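Long-range contact in mutual gliding motility protein C (MglC) (Myxococcus xanthus DK 1622, PDB 7CT3), which is a Roadblock/LC7-domain component of the cell-polarity control system, probably acting in gliding motility through interaction with its paralog MglB: residues 2-14 and 108-120. Sequence-based numbering, arbitrary orientation.
Sequences SFRTHLESVVNQV and VLRVTAPKVRAEL
The imidazole of H6 is sandwiched and gripped at its rim: K115 CB makes a CH-pi contact over one face, 3.9 Å from the ring centroid, T5 CG2 covers the opposite face, and E119 meets the edge. There H6 NE2 donates to E119 OE2 at 3.1 Å, nearly straight (161°), in the ring plane and onto the anti lone pair. E119 folds back to reach it, bent at chi2 (-66°), while its CB rests 3.7 Å from F3 CD1. Replacing H6 by alanine would probably leave the E119 carboxylate without this donor and open a gap between T5 and K115. The F3 side chain crosses that of V116 at about a right angle, CD1 lying 3.7 Å from V116 CG1, and L120 CD2 approaches the ring edge. Farther along, V10 CG2 packs 3.6 Å from T112 CG2, while T112 OG1 turns back to hydrogen-bond V108 O in the preceding turn. V108 closes the far end, CG1 against V10 and CG2 against V14. Helix 4-13 and the 108-117 part of helix 102-117 run antiparallel (172°), axes 9.7 Å apart at closest approach, on one side of the Roadblock/LC7 sheet; beneath them V10 and L109 meet C20 and L94, F3 touches V30, and V116 reaches V86.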
loop_
_atom_site.group_PDB
_atom_site.type_symbol
_atom_site.label_atom_id
_atom_site.label_comp_id
_atom_site.label_asym_id
_atom_site.label_seq_id
_atom_site.Cartn_x
_atom_site.Cartn_y
_atom_site.Cartn_z
ATOM N N SER A 2 8.765 -21.859 13.216
ATOM C CA SER A 2 7.835 -21.524 14.283
ATOM C C SER A 2 6.722 -20.601 13.762
ATOM O O SER A 2 5.683 -20.497 14.446
ATOM C CB SER A 2 8.554 -20.896 15.447
ATOM O OG SER A 2 9.462 -21.813 16.034
ATOM N N PHE A 3 6.927 -19.959 12.606
ATOM C CA PHE A 3 5.999 -18.955 12.015
ATOM C C PHE A 3 4.816 -19.616 11.304
ATOM O O PHE A 3 3.774 -18.955 11.202
ATOM C CB PHE A 3 6.673 -18.098 10.939
ATOM C CG PHE A 3 7.962 -17.432 11.337
ATOM C CD1 PHE A 3 8.073 -16.753 12.539
ATOM C CD2 PHE A 3 9.055 -17.454 10.485
ATOM C CE1 PHE A 3 9.258 -16.125 12.891
ATOM C CE2 PHE A 3 10.239 -16.829 10.839
ATOM C CZ PHE A 3 10.338 -16.166 12.041
ATOM N N ARG A 4 4.979 -20.821 10.748
ATOM C CA ARG A 4 4.085 -21.273 9.648
ATOM C C ARG A 4 2.629 -21.341 10.121
ATOM O O ARG A 4 1.752 -21.008 9.307
ATOM C CB ARG A 4 4.498 -22.603 9.019
ATOM C CG ARG A 4 3.781 -22.823 7.694
ATOM C CD ARG A 4 4.296 -23.977 6.882
ATOM N NE ARG A 4 5.701 -23.835 6.543
ATOM C CZ ARG A 4 6.450 -24.821 6.063
ATOM N NH1 ARG A 4 7.726 -24.615 5.781
ATOM N NH2 ARG A 4 5.921 -26.015 5.870
ATOM N N THR A 5 2.372 -21.749 11.367
ATOM C CA THR A 5 0.999 -21.810 11.944
ATOM C C THR A 5 0.324 -20.435 11.808
ATOM O O THR A 5 -0.881 -20.391 11.474
ATOM C CB THR A 5 1.014 -22.315 13.394
ATOM O OG1 THR A 5 -0.346 -22.547 13.754
ATOM C CG2 THR A 5 1.648 -21.356 14.378
ATOM N N HIS A 6 1.071 -19.352 12.036
ATOM C CA HIS A 6 0.563 -17.955 11.951
ATOM C C HIS A 6 0.286 -17.594 10.486
ATOM O O HIS A 6 -0.755 -16.969 10.226
ATOM C CB HIS A 6 1.540 -16.981 12.617
ATOM C CG HIS A 6 1.804 -17.296 14.049
ATOM N ND1 HIS A 6 0.785 -17.465 14.965
ATOM C CD2 HIS A 6 2.959 -17.476 14.727
ATOM C CE1 HIS A 6 1.299 -17.736 16.145
ATOM N NE2 HIS A 6 2.631 -17.749 16.028
ATOM N N LEU A 7 1.180 -17.986 9.570
ATOM C CA LEU A 7 1.043 -17.717 8.112
ATOM C C LEU A 7 -0.207 -18.439 7.601
ATOM O O LEU A 7 -0.964 -17.834 6.822
ATOM C CB LEU A 7 2.295 -18.188 7.363
ATOM C CG LEU A 7 3.630 -17.620 7.845
ATOM C CD1 LEU A 7 4.774 -18.149 6.995
ATOM C CD2 LEU A 7 3.623 -16.099 7.839
ATOM N N GLU A 8 -0.423 -19.678 8.046
ATOM C CA GLU A 8 -1.598 -20.497 7.648
ATOM C C GLU A 8 -2.875 -19.817 8.156
ATOM O O GLU A 8 -3.852 -19.754 7.388
ATOM C CB GLU A 8 -1.466 -21.929 8.169
ATOM C CG GLU A 8 -2.679 -22.788 7.854
ATOM C CD GLU A 8 -2.543 -24.251 8.228
ATOM O OE1 GLU A 8 -1.629 -24.579 9.007
ATOM O OE2 GLU A 8 -3.359 -25.057 7.738
ATOM N N SER A 9 -2.867 -19.316 9.395
ATOM C CA SER A 9 -4.026 -18.621 10.017
ATOM C C SER A 9 -4.432 -17.418 9.156
ATOM O O SER A 9 -5.645 -17.236 8.924
ATOM C CB SER A 9 -3.726 -18.213 11.432
ATOM O OG SER A 9 -4.791 -17.438 11.964
ATOM N N VAL A 10 -3.460 -16.639 8.672
ATOM C CA VAL A 10 -3.741 -15.440 7.828
ATOM C C VAL A 10 -4.454 -15.899 6.551
ATOM O O VAL A 10 -5.541 -15.376 6.252
ATOM C CB VAL A 10 -2.466 -14.640 7.506
ATOM C CG1 VAL A 10 -2.747 -13.529 6.507
ATOM C CG2 VAL A 10 -1.833 -14.068 8.763
ATOM N N VAL A 11 -3.869 -16.856 5.830
ATOM C CA VAL A 11 -4.404 -17.321 4.517
ATOM C C VAL A 11 -5.816 -17.882 4.737
ATOM O O VAL A 11 -6.697 -17.584 3.914
ATOM C CB VAL A 11 -3.454 -18.332 3.848
ATOM C CG1 VAL A 11 -4.074 -18.961 2.610
ATOM C CG2 VAL A 11 -2.124 -17.678 3.499
ATOM N N ASN A 12 -6.029 -18.619 5.827
ATOM C CA ASN A 12 -7.331 -19.266 6.145
ATOM C C ASN A 12 -8.403 -18.192 6.388
ATOM O O ASN A 12 -9.556 -18.428 6.001
ATOM C CB ASN A 12 -7.209 -20.236 7.323
ATOM C CG ASN A 12 -6.500 -21.528 6.969
ATOM O OD1 ASN A 12 -6.293 -21.842 5.797
ATOM N ND2 ASN A 12 -6.137 -22.300 7.980
ATOM N N GLN A 13 -8.039 -17.047 6.975
ATOM C CA GLN A 13 -9.006 -16.000 7.405
ATOM C C GLN A 13 -9.355 -15.046 6.252
ATOM O O GLN A 13 -10.439 -14.457 6.302
ATOM C CB GLN A 13 -8.441 -15.192 8.575
ATOM C CG GLN A 13 -8.421 -15.944 9.895
ATOM C CD GLN A 13 -7.901 -15.063 11.004
ATOM O OE1 GLN A 13 -8.572 -14.133 11.447
ATOM N NE2 GLN A 13 -6.688 -15.341 11.450
ATOM N N VAL A 14 -8.467 -14.862 5.271
ATOM C CA VAL A 14 -8.598 -13.777 4.251
ATOM C C VAL A 14 -9.062 -14.385 2.926
ATOM O O VAL A 14 -8.280 -15.151 2.327
ATOM C CB VAL A 14 -7.281 -12.995 4.085
ATOM C CG1 VAL A 14 -7.379 -11.950 2.982
ATOM C CG2 VAL A 14 -6.843 -12.347 5.392
ATOM N N VAL A 108 -6.130 -8.533 9.490
ATOM C CA VAL A 108 -5.586 -9.843 9.954
ATOM C C VAL A 108 -4.052 -9.756 10.039
ATOM O O VAL A 108 -3.490 -10.271 11.019
ATOM C CB VAL A 108 -6.060 -11.007 9.067
ATOM C CG1 VAL A 108 -5.328 -12.293 9.405
ATOM C CG2 VAL A 108 -7.565 -11.207 9.181
ATOM N N LEU A 109 -3.379 -9.120 9.078
ATOM C CA LEU A 109 -1.897 -9.031 9.136
ATOM C C LEU A 109 -1.479 -8.182 10.342
ATOM O O LEU A 109 -0.478 -8.543 10.990
ATOM C CB LEU A 109 -1.313 -8.483 7.832
ATOM C CG LEU A 109 0.129 -8.919 7.588
ATOM C CD1 LEU A 109 0.195 -10.415 7.306
ATOM C CD2 LEU A 109 0.772 -8.133 6.461
ATOM N N ARG A 110 -2.215 -7.112 10.650
ATOM C CA ARG A 110 -1.920 -6.237 11.819
ATOM C C ARG A 110 -2.025 -7.067 13.107
ATOM O O ARG A 110 -1.159 -6.912 13.985
ATOM C CB ARG A 110 -2.843 -5.013 11.851
ATOM C CG ARG A 110 -2.520 -4.032 12.968
ATOM C CD ARG A 110 -3.322 -2.741 12.910
ATOM N NE ARG A 110 -4.765 -2.959 12.955
ATOM C CZ ARG A 110 -5.492 -3.170 14.059
ATOM N NH1 ARG A 110 -4.930 -3.210 15.258
ATOM N NH2 ARG A 110 -6.797 -3.351 13.954
ATOM N N VAL A 111 -3.033 -7.934 13.203
ATOM C CA VAL A 111 -3.270 -8.816 14.383
ATOM C C VAL A 111 -2.168 -9.884 14.475
ATOM O O VAL A 111 -1.765 -10.214 15.602
ATOM C CB VAL A 111 -4.670 -9.454 14.312
ATOM C CG1 VAL A 111 -4.825 -10.607 15.293
ATOM C CG2 VAL A 111 -5.760 -8.412 14.522
ATOM N N THR A 112 -1.709 -10.418 13.341
ATOM C CA THR A 112 -0.796 -11.591 13.288
ATOM C C THR A 112 0.670 -11.159 13.464
ATOM O O THR A 112 1.440 -11.952 14.033
ATOM C CB THR A 112 -1.019 -12.389 11.997
ATOM O OG1 THR A 112 -2.421 -12.647 11.885
ATOM C CG2 THR A 112 -0.256 -13.694 11.976
ATOM N N ALA A 113 1.053 -9.965 12.999
ATOM C CA ALA A 113 2.461 -9.492 12.976
ATOM C C ALA A 113 3.129 -9.653 14.345
ATOM O O ALA A 113 4.245 -10.163 14.413
ATOM C CB ALA A 113 2.540 -8.069 12.479
ATOM N N PRO A 114 2.523 -9.212 15.475
ATOM C CA PRO A 114 3.150 -9.388 16.789
ATOM C C PRO A 114 3.390 -10.860 17.175
ATOM O O PRO A 114 4.369 -11.142 17.849
ATOM C CB PRO A 114 2.197 -8.738 17.808
ATOM C CG PRO A 114 1.023 -8.189 17.019
ATOM C CD PRO A 114 1.254 -8.471 15.550
ATOM N N LYS A 115 2.513 -11.764 16.736
ATOM C CA LYS A 115 2.640 -13.223 16.995
ATOM C C LYS A 115 3.871 -13.760 16.255
ATOM O O LYS A 115 4.628 -14.546 16.857
ATOM C CB LYS A 115 1.375 -13.968 16.565
ATOM C CG LYS A 115 0.097 -13.501 17.243
ATOM C CD LYS A 115 -1.050 -14.448 17.021
ATOM C CE LYS A 115 -2.395 -13.759 17.055
ATOM N NZ LYS A 115 -3.484 -14.711 16.748
ATOM N N VAL A 116 4.075 -13.337 15.005
ATOM C CA VAL A 116 5.264 -13.730 14.192
ATOM C C VAL A 116 6.519 -13.146 14.857
ATOM O O VAL A 116 7.514 -13.888 14.989
ATOM C CB VAL A 116 5.113 -13.287 12.724
ATOM C CG1 VAL A 116 6.388 -13.501 11.921
ATOM C CG2 VAL A 116 3.941 -13.988 12.051
ATOM N N ARG A 117 6.469 -11.880 15.287
ATOM C CA ARG A 117 7.607 -11.177 15.942
ATOM C C ARG A 117 8.029 -11.933 17.205
ATOM O O ARG A 117 9.241 -11.981 17.481
ATOM C CB ARG A 117 7.248 -9.732 16.293
ATOM C CG ARG A 117 7.311 -8.785 15.105
ATOM C CD ARG A 117 7.505 -7.336 15.509
ATOM N NE ARG A 117 6.257 -6.782 16.002
ATOM C CZ ARG A 117 5.299 -6.242 15.249
ATOM N NH1 ARG A 117 5.433 -6.150 13.936
ATOM N NH2 ARG A 117 4.201 -5.785 15.822
ATOM N N ALA A 118 7.065 -12.505 17.930
ATOM C CA ALA A 118 7.283 -13.226 19.206
ATOM C C ALA A 118 8.040 -14.544 18.977
ATOM O O ALA A 118 8.623 -15.048 19.953
ATOM C CB ALA A 118 5.959 -13.466 19.885
ATOM N N GLU A 119 8.041 -15.088 17.754
ATOM C CA GLU A 119 8.644 -16.415 17.441
ATOM C C GLU A 119 10.143 -16.287 17.139
ATOM O O GLU A 119 10.789 -17.340 16.998
ATOM C CB GLU A 119 7.948 -17.077 16.251
ATOM C CG GLU A 119 6.485 -17.402 16.483
ATOM C CD GLU A 119 6.192 -18.458 17.537
ATOM O OE1 GLU A 119 7.152 -19.071 18.058
ATOM O OE2 GLU A 119 4.993 -18.663 17.835
ATOM N N LEU A 120 10.682 -15.066 17.042
ATOM C CA LEU A 120 12.105 -14.826 16.670
ATOM C C LEU A 120 13.024 -15.318 17.797
ATOM O O LEU A 120 12.678 -15.283 18.981
ATOM C CB LEU A 120 12.324 -13.333 16.403
ATOM C CG LEU A 120 11.437 -12.714 15.324
ATOM C CD1 LEU A 120 11.543 -11.198 15.359
ATOM C CD2 LEU A 120 11.787 -13.249 13.944
#